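Local coordinates for protein GH3 beta-N-acetylglucosaminidase (Paenibacillaceae, PDB 6K5J) that hydrolyses beta-glycosidic bonds to release terminal non-reducing N-acetylglucosamine, as a family 3 glycosidase, at residues 78-92 against 121-135. Sequence-based numbering, arbitrary orientation.
Sequences LLISIDQEGGMVTRL and IGSELRALGINMNFA. With NAG (2-acetamido-2-deoxy-beta-D-glucopyranose), chain B.
Asn-131 and Asn-133 illustrate how side-chain amides can add to sparse backbone bonding between neighbouring strands, each gripping backbone atoms of 78-92. At Asn-131, OD1 takes the N-H of Ile-80 (2.9 Å, nearly straight at 173°), while ND2 donates in its amide plane to Leu-78 O. Its CG lies between backbone N and carbonyl carbon (chi1 53°), turning the amide back along the neighbouring strand. Asn-133 clasps one residue: Gln-84 N meets an OD1 lone pair at 3.0 Å, and ND2 reaches Gln-84 O at 2.9 Å from above the carbonyl plane. Along 78-92, the acceptors Ile-80 O and Ile-82 O fall between the clasps, Ile-80 O taking Asn-131 N and Ile-82 O taking Phe-134 N (2.8 Å).

The link is a right-handed beta-alpha-beta crossover of the TIM barrel: strand 79-81 leads through helix 111-127 to the short, parallel strand 132-133. A Schellman motif with Gly-129 at C-prime ends the helix and turns the chain back.

Apolar contacts join the helix to the strand side. Ile-82 CG2 rests against Leu-125 CD1 (3.8 Å) and Ile-130 CG2, its side chain crossing that of Ile-130 at about a right angle. Beyond the helix end, the loop residues Leu-92 and Leu-128 meet, CD2 to CD1. Towards the barrel interior, Met-132 and Phe-134 also touch Met-22 of strand 21-23.

Aromatic and charged contacts gather near the sugar. Ser-81 OG sits 3.3 Å above the centre of the Phe-134 ring, with CB making a CH-pi contact over the same face. Asp-83 OD1 lies in plane at the ring edge and accepts from NAG O4 (2.6 Å); OD2 forms a salt bridge with Arg-91 NH2. His-183, Arg-152, Lys-182 and Asp-268 also hydrogen-bond this NAG, consistent with a sugar-binding subsite at the C-terminal ends of the barrel strands.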
loop_
_atom_site.group_PDB
_atom_site.type_symbol
_atom_site.label_atom_id
_atom_site.label_comp_id
_atom_site.label_asym_id
_atom_site.label_seq_id
_atom_site.Cartn_x
_atom_site.Cartn_y
_atom_site.Cartn_z
ATOM N N LEU A 78 -21.757 -8.194 -2.701
ATOM C CA LEU A 78 -20.346 -8.439 -2.416
ATOM C C LEU A 78 -19.618 -7.193 -1.928
ATOM O O LEU A 78 -19.839 -6.086 -2.429
ATOM C CB LEU A 78 -19.636 -8.940 -3.673
ATOM C CG LEU A 78 -20.096 -10.267 -4.270
ATOM C CD1 LEU A 78 -19.572 -10.374 -5.690
ATOM C CD2 LEU A 78 -19.575 -11.410 -3.412
ATOM N N LEU A 79 -18.710 -7.392 -0.976
ATOM C CA LEU A 79 -17.599 -6.462 -0.825
ATOM C C LEU A 79 -16.600 -6.687 -1.958
ATOM O O LEU A 79 -16.285 -7.824 -2.316
ATOM C CB LEU A 79 -16.917 -6.648 0.538
ATOM C CG LEU A 79 -17.733 -6.180 1.750
ATOM C CD1 LEU A 79 -17.152 -6.756 3.049
ATOM C CD2 LEU A 79 -17.783 -4.649 1.793
ATOM N N ILE A 80 -16.099 -5.595 -2.530
ATOM C CA ILE A 80 -15.114 -5.649 -3.600
ATOM C C ILE A 80 -13.974 -4.726 -3.185
ATOM O O ILE A 80 -14.162 -3.506 -3.076
ATOM C CB ILE A 80 -15.711 -5.248 -4.956
ATOM C CG1 ILE A 80 -16.800 -6.259 -5.362
ATOM C CG2 ILE A 80 -14.635 -5.186 -6.039
ATOM C CD1 ILE A 80 -17.452 -5.996 -6.716
ATOM N N SER A 81 -12.806 -5.306 -2.923
ATOM C CA SER A 81 -11.681 -4.588 -2.341
ATOM C C SER A 81 -10.478 -4.599 -3.285
ATOM O O SER A 81 -10.523 -5.176 -4.376
ATOM C CB SER A 81 -11.295 -5.181 -0.986
ATOM O OG SER A 81 -10.502 -4.236 -0.255
ATOM N N ILE A 82 -9.398 -3.982 -2.825
ATOM C CA ILE A 82 -8.226 -3.692 -3.648
ATOM C C ILE A 82 -7.153 -3.134 -2.724
ATOM O O ILE A 82 -7.463 -2.634 -1.639
ATOM C CB ILE A 82 -8.616 -2.674 -4.769
ATOM C CG1 ILE A 82 -7.499 -2.515 -5.808
ATOM C CG2 ILE A 82 -8.983 -1.296 -4.166
ATOM C CD1 ILE A 82 -7.919 -1.690 -7.016
ATOM N N ASP A 83 -5.881 -3.241 -3.128
ATOM C CA ASP A 83 -4.783 -2.568 -2.412
ATOM C C ASP A 83 -4.404 -1.280 -3.143
ATOM O O ASP A 83 -3.362 -1.185 -3.787
ATOM C CB ASP A 83 -3.558 -3.471 -2.301
ATOM C CG ASP A 83 -3.826 -4.725 -1.535
ATOM O OD1 ASP A 83 -4.350 -4.623 -0.402
ATOM O OD2 ASP A 83 -3.500 -5.808 -2.070
ATOM N N GLN A 84 -5.276 -0.284 -3.048
ATOM C CA GLN A 84 -5.023 1.012 -3.685
ATOM C C GLN A 84 -4.600 2.026 -2.618
ATOM O O GLN A 84 -5.338 2.935 -2.233
ATOM C CB GLN A 84 -6.259 1.460 -4.476
ATOM C CG GLN A 84 -6.000 2.580 -5.474
ATOM C CD GLN A 84 -5.404 2.098 -6.795
ATOM O OE1 GLN A 84 -4.784 1.034 -6.877
ATOM N NE2 GLN A 84 -5.581 2.895 -7.835
ATOM N N GLU A 85 -3.357 1.842 -2.136
ATOM C CA GLU A 85 -2.837 2.661 -1.042
ATOM C C GLU A 85 -2.456 4.057 -1.511
ATOM O O GLU A 85 -2.605 5.023 -0.755
ATOM C CB GLU A 85 -1.618 1.977 -0.389
ATOM C CG GLU A 85 -1.934 0.594 0.188
ATOM C CD GLU A 85 -0.717 -0.150 0.727
ATOM O OE1 GLU A 85 0.308 0.504 1.034
ATOM O OE2 GLU A 85 -0.798 -1.399 0.852
ATOM N N GLY A 86 -2.004 4.187 -2.750
ATOM C CA GLY A 86 -1.447 5.423 -3.262
ATOM C C GLY A 86 0.062 5.328 -3.424
ATOM O O GLY A 86 0.721 4.415 -2.921
ATOM N N GLY A 87 0.612 6.302 -4.151
ATOM C CA GLY A 87 2.052 6.338 -4.361
ATOM C C GLY A 87 2.691 5.063 -4.908
ATOM O O GLY A 87 2.513 4.736 -6.078
ATOM N N MET A 88 3.433 4.325 -4.081
ATOM C CA MET A 88 4.163 3.165 -4.588
ATOM C C MET A 88 3.383 1.855 -4.479
ATOM O O MET A 88 3.899 0.811 -4.890
ATOM C CB MET A 88 5.524 3.031 -3.880
ATOM C CG MET A 88 6.482 4.204 -4.159
ATOM S SD MET A 88 6.754 4.512 -5.935
ATOM C CE MET A 88 7.744 3.104 -6.366
ATOM N N VAL A 89 2.156 1.860 -3.963
ATOM C CA VAL A 89 1.333 0.650 -3.920
ATOM C C VAL A 89 -0.011 1.019 -4.538
ATOM O O VAL A 89 -0.914 1.519 -3.860
ATOM C CB VAL A 89 1.172 0.074 -2.505
ATOM C CG1 VAL A 89 0.197 -1.097 -2.514
ATOM C CG2 VAL A 89 2.504 -0.413 -1.970
ATOM N N THR A 90 -0.138 0.803 -5.841
ATOM C CA THR A 90 -1.415 0.890 -6.529
ATOM C C THR A 90 -1.540 -0.325 -7.439
ATOM O O THR A 90 -0.539 -0.927 -7.839
ATOM C CB THR A 90 -1.550 2.184 -7.362
ATOM O OG1 THR A 90 -0.500 2.236 -8.329
ATOM C CG2 THR A 90 -1.484 3.443 -6.475
ATOM N N ARG A 91 -2.783 -0.697 -7.750
ATOM C CA ARG A 91 -3.044 -1.794 -8.675
ATOM C C ARG A 91 -3.563 -1.327 -10.021
ATOM O O ARG A 91 -3.542 -2.107 -10.980
ATOM C CB ARG A 91 -4.065 -2.775 -8.084
ATOM C CG ARG A 91 -3.708 -3.262 -6.718
ATOM C CD ARG A 91 -2.437 -4.071 -6.752
ATOM N NE ARG A 91 -2.276 -4.755 -5.483
ATOM C CZ ARG A 91 -1.110 -5.035 -4.924
ATOM N NH1 ARG A 91 0.040 -4.704 -5.517
ATOM N NH2 ARG A 91 -1.103 -5.643 -3.758
ATOM N N LEU A 92 -4.037 -0.087 -10.102
ATOM C CA LEU A 92 -4.532 0.504 -11.337
ATOM C C LEU A 92 -4.025 1.933 -11.417
ATOM O O LEU A 92 -4.248 2.721 -10.497
ATOM C CB LEU A 92 -6.066 0.478 -11.386
ATOM C CG LEU A 92 -6.671 1.177 -12.611
ATOM C CD1 LEU A 92 -6.272 0.462 -13.904
ATOM C CD2 LEU A 92 -8.182 1.264 -12.472
ATOM N N ILE A 121 -8.800 8.927 -4.407
ATOM C CA ILE A 121 -8.729 7.473 -4.587
ATOM C C ILE A 121 -10.107 6.849 -4.399
ATOM O O ILE A 121 -10.553 6.021 -5.205
ATOM C CB ILE A 121 -7.714 6.845 -3.614
ATOM C CG1 ILE A 121 -6.271 7.187 -4.014
ATOM C CG2 ILE A 121 -7.903 5.308 -3.579
ATOM C CD1 ILE A 121 -5.228 6.843 -2.911
ATOM N N GLY A 122 -10.785 7.214 -3.310
ATOM C CA GLY A 122 -12.050 6.571 -2.990
ATOM C C GLY A 122 -13.154 6.921 -3.970
ATOM O O GLY A 122 -13.997 6.081 -4.298
ATOM N N SER A 123 -13.175 8.171 -4.439
ATOM C CA SER A 123 -14.169 8.583 -5.425
ATOM C C SER A 123 -14.007 7.792 -6.706
ATOM O O SER A 123 -14.992 7.346 -7.308
ATOM C CB SER A 123 -14.022 10.076 -5.733
ATOM O OG SER A 123 -14.532 10.843 -4.666
ATOM N N GLU A 124 -12.765 7.631 -7.149
ATOM C CA GLU A 124 -12.519 6.901 -8.380
ATOM C C GLU A 124 -12.784 5.408 -8.194
ATOM O O GLU A 124 -13.366 4.766 -9.074
ATOM C CB GLU A 124 -11.096 7.197 -8.858
ATOM C CG GLU A 124 -10.902 8.716 -9.098
ATOM C CD GLU A 124 -9.568 9.093 -9.734
ATOM O OE1 GLU A 124 -8.646 8.261 -9.724
ATOM O OE2 GLU A 124 -9.438 10.242 -10.225
ATOM N N LEU A 125 -12.404 4.842 -7.045
ATOM C CA LEU A 125 -12.698 3.430 -6.810
ATOM C C LEU A 125 -14.200 3.181 -6.833
ATOM O O LEU A 125 -14.676 2.229 -7.466
ATOM C CB LEU A 125 -12.108 2.964 -5.479
ATOM C CG LEU A 125 -10.586 2.835 -5.351
ATOM C CD1 LEU A 125 -10.205 2.347 -3.947
ATOM C CD2 LEU A 125 -10.000 1.921 -6.424
ATOM N N ARG A 126 -14.966 4.024 -6.136
ATOM C CA ARG A 126 -16.410 3.813 -6.057
ATOM C C ARG A 126 -17.056 3.911 -7.435
ATOM O O ARG A 126 -17.984 3.153 -7.752
ATOM C CB ARG A 126 -17.038 4.817 -5.090
ATOM C CG ARG A 126 -18.471 4.478 -4.658
ATOM C CD ARG A 126 -18.547 3.112 -3.974
ATOM N NE ARG A 126 -19.874 2.507 -4.114
ATOM C CZ ARG A 126 -20.678 2.187 -3.099
ATOM N NH1 ARG A 126 -20.302 2.393 -1.845
ATOM N NH2 ARG A 126 -21.871 1.656 -3.343
ATOM N N ALA A 127 -16.555 4.817 -8.278
ATOM C CA ALA A 127 -17.031 4.905 -9.655
ATOM C C ALA A 127 -16.770 3.623 -10.431
ATOM O O ALA A 127 -17.461 3.359 -11.424
ATOM C CB ALA A 127 -16.372 6.090 -10.361
ATOM N N LEU A 128 -15.804 2.807 -9.997
ATOM C CA LEU A 128 -15.519 1.539 -10.646
ATOM C C LEU A 128 -16.231 0.363 -9.984
ATOM O O LEU A 128 -15.948 -0.788 -10.328
ATOM C CB LEU A 128 -14.008 1.286 -10.663
ATOM C CG LEU A 128 -13.147 2.391 -11.276
ATOM C CD1 LEU A 128 -11.688 1.942 -11.341
ATOM C CD2 LEU A 128 -13.636 2.779 -12.659
ATOM N N GLY A 129 -17.141 0.618 -9.042
ATOM C CA GLY A 129 -17.818 -0.460 -8.350
ATOM C C GLY A 129 -17.024 -1.079 -7.223
ATOM O O GLY A 129 -17.445 -2.105 -6.669
ATOM N N ILE A 130 -15.886 -0.499 -6.874
ATOM C CA ILE A 130 -15.077 -0.956 -5.747
ATOM C C ILE A 130 -15.540 -0.216 -4.496
ATOM O O ILE A 130 -15.591 1.019 -4.477
ATOM C CB ILE A 130 -13.582 -0.712 -6.024
ATOM C CG1 ILE A 130 -13.138 -1.541 -7.230
ATOM C CG2 ILE A 130 -12.736 -1.006 -4.791
ATOM C CD1 ILE A 130 -11.888 -1.003 -7.927
ATOM N N ASN A 131 -15.876 -0.962 -3.447
ATOM C CA ASN A 131 -16.506 -0.378 -2.268
ATOM C C ASN A 131 -15.695 -0.605 -1.000
ATOM O O ASN A 131 -16.173 -0.296 0.095
ATOM C CB ASN A 131 -17.934 -0.920 -2.099
ATOM C CG ASN A 131 -17.988 -2.438 -2.092
ATOM O OD1 ASN A 131 -17.159 -3.090 -1.469
ATOM N ND2 ASN A 131 -18.977 -3.007 -2.781
ATOM N N MET A 132 -14.477 -1.119 -1.125
ATOM C CA MET A 132 -13.600 -1.367 0.008
ATOM C C MET A 132 -12.166 -1.168 -0.465
ATOM O O MET A 132 -11.840 -1.432 -1.625
ATOM C CB MET A 132 -13.801 -2.783 0.573
ATOM C CG MET A 132 -13.076 -3.064 1.896
ATOM S SD MET A 132 -13.545 -4.700 2.534
ATOM C CE MET A 132 -13.065 -4.545 4.258
ATOM N N ASN A 133 -11.319 -0.673 0.434
ATOM C CA ASN A 133 -9.908 -0.469 0.115
ATOM C C ASN A 133 -9.099 -0.995 1.284
ATOM O O ASN A 133 -9.434 -0.728 2.442
ATOM C CB ASN A 133 -9.593 1.024 -0.139
ATOM C CG ASN A 133 -8.232 1.256 -0.811
ATOM O OD1 ASN A 133 -7.582 0.321 -1.270
ATOM N ND2 ASN A 133 -7.821 2.524 -0.889
ATOM N N PHE A 134 -8.048 -1.753 0.992
ATOM C CA PHE A 134 -7.152 -2.184 2.060
ATOM C C PHE A 134 -6.118 -1.086 2.294
ATOM O O PHE A 134 -4.941 -1.185 1.944
ATOM C CB PHE A 134 -6.541 -3.538 1.732
ATOM C CG PHE A 134 -7.528 -4.666 1.827
ATOM C CD1 PHE A 134 -8.589 -4.587 2.724
ATOM C CD2 PHE A 134 -7.412 -5.787 1.037
ATOM C CE1 PHE A 134 -9.510 -5.618 2.840
ATOM C CE2 PHE A 134 -8.337 -6.828 1.142
ATOM C CZ PHE A 134 -9.386 -6.732 2.049
ATOM N N ALA A 135 -6.609 -0.018 2.909
ATOM C CA ALA A 135 -5.865 1.206 3.159
ATOM C C ALA A 135 -6.674 2.046 4.139
ATOM O O ALA A 135 -7.898 1.897 4.208
ATOM C CB ALA A 135 -5.611 1.981 1.855
HETATM C C1 NAG B . -0.467 -8.687 1.981
HETATM C C2 NAG B . -0.117 -7.246 2.432
HETATM C C3 NAG B . -1.388 -6.407 2.660
HETATM C C4 NAG B . -2.357 -6.534 1.492
HETATM C C5 NAG B . -2.648 -8.004 1.245
HETATM C C6 NAG B . -3.603 -8.256 0.099
HETATM C C7 NAG B . 1.814 -6.606 3.831
HETATM C C8 NAG B . 2.473 -6.771 5.174
HETATM N N2 NAG B . 0.680 -7.290 3.650
HETATM O O1 NAG B . 0.696 -9.284 1.515
HETATM O O3 NAG B . -1.041 -5.037 2.842
HETATM O O4 NAG B . -3.569 -5.847 1.781
HETATM O O5 NAG B . -1.416 -8.651 0.909
HETATM O O6 NAG B . -3.002 -7.954 -1.154
HETATM O O7 NAG B . 2.277 -5.868 2.964
HETATM O O HOH W 1 -8.086 4.882 -7.360
#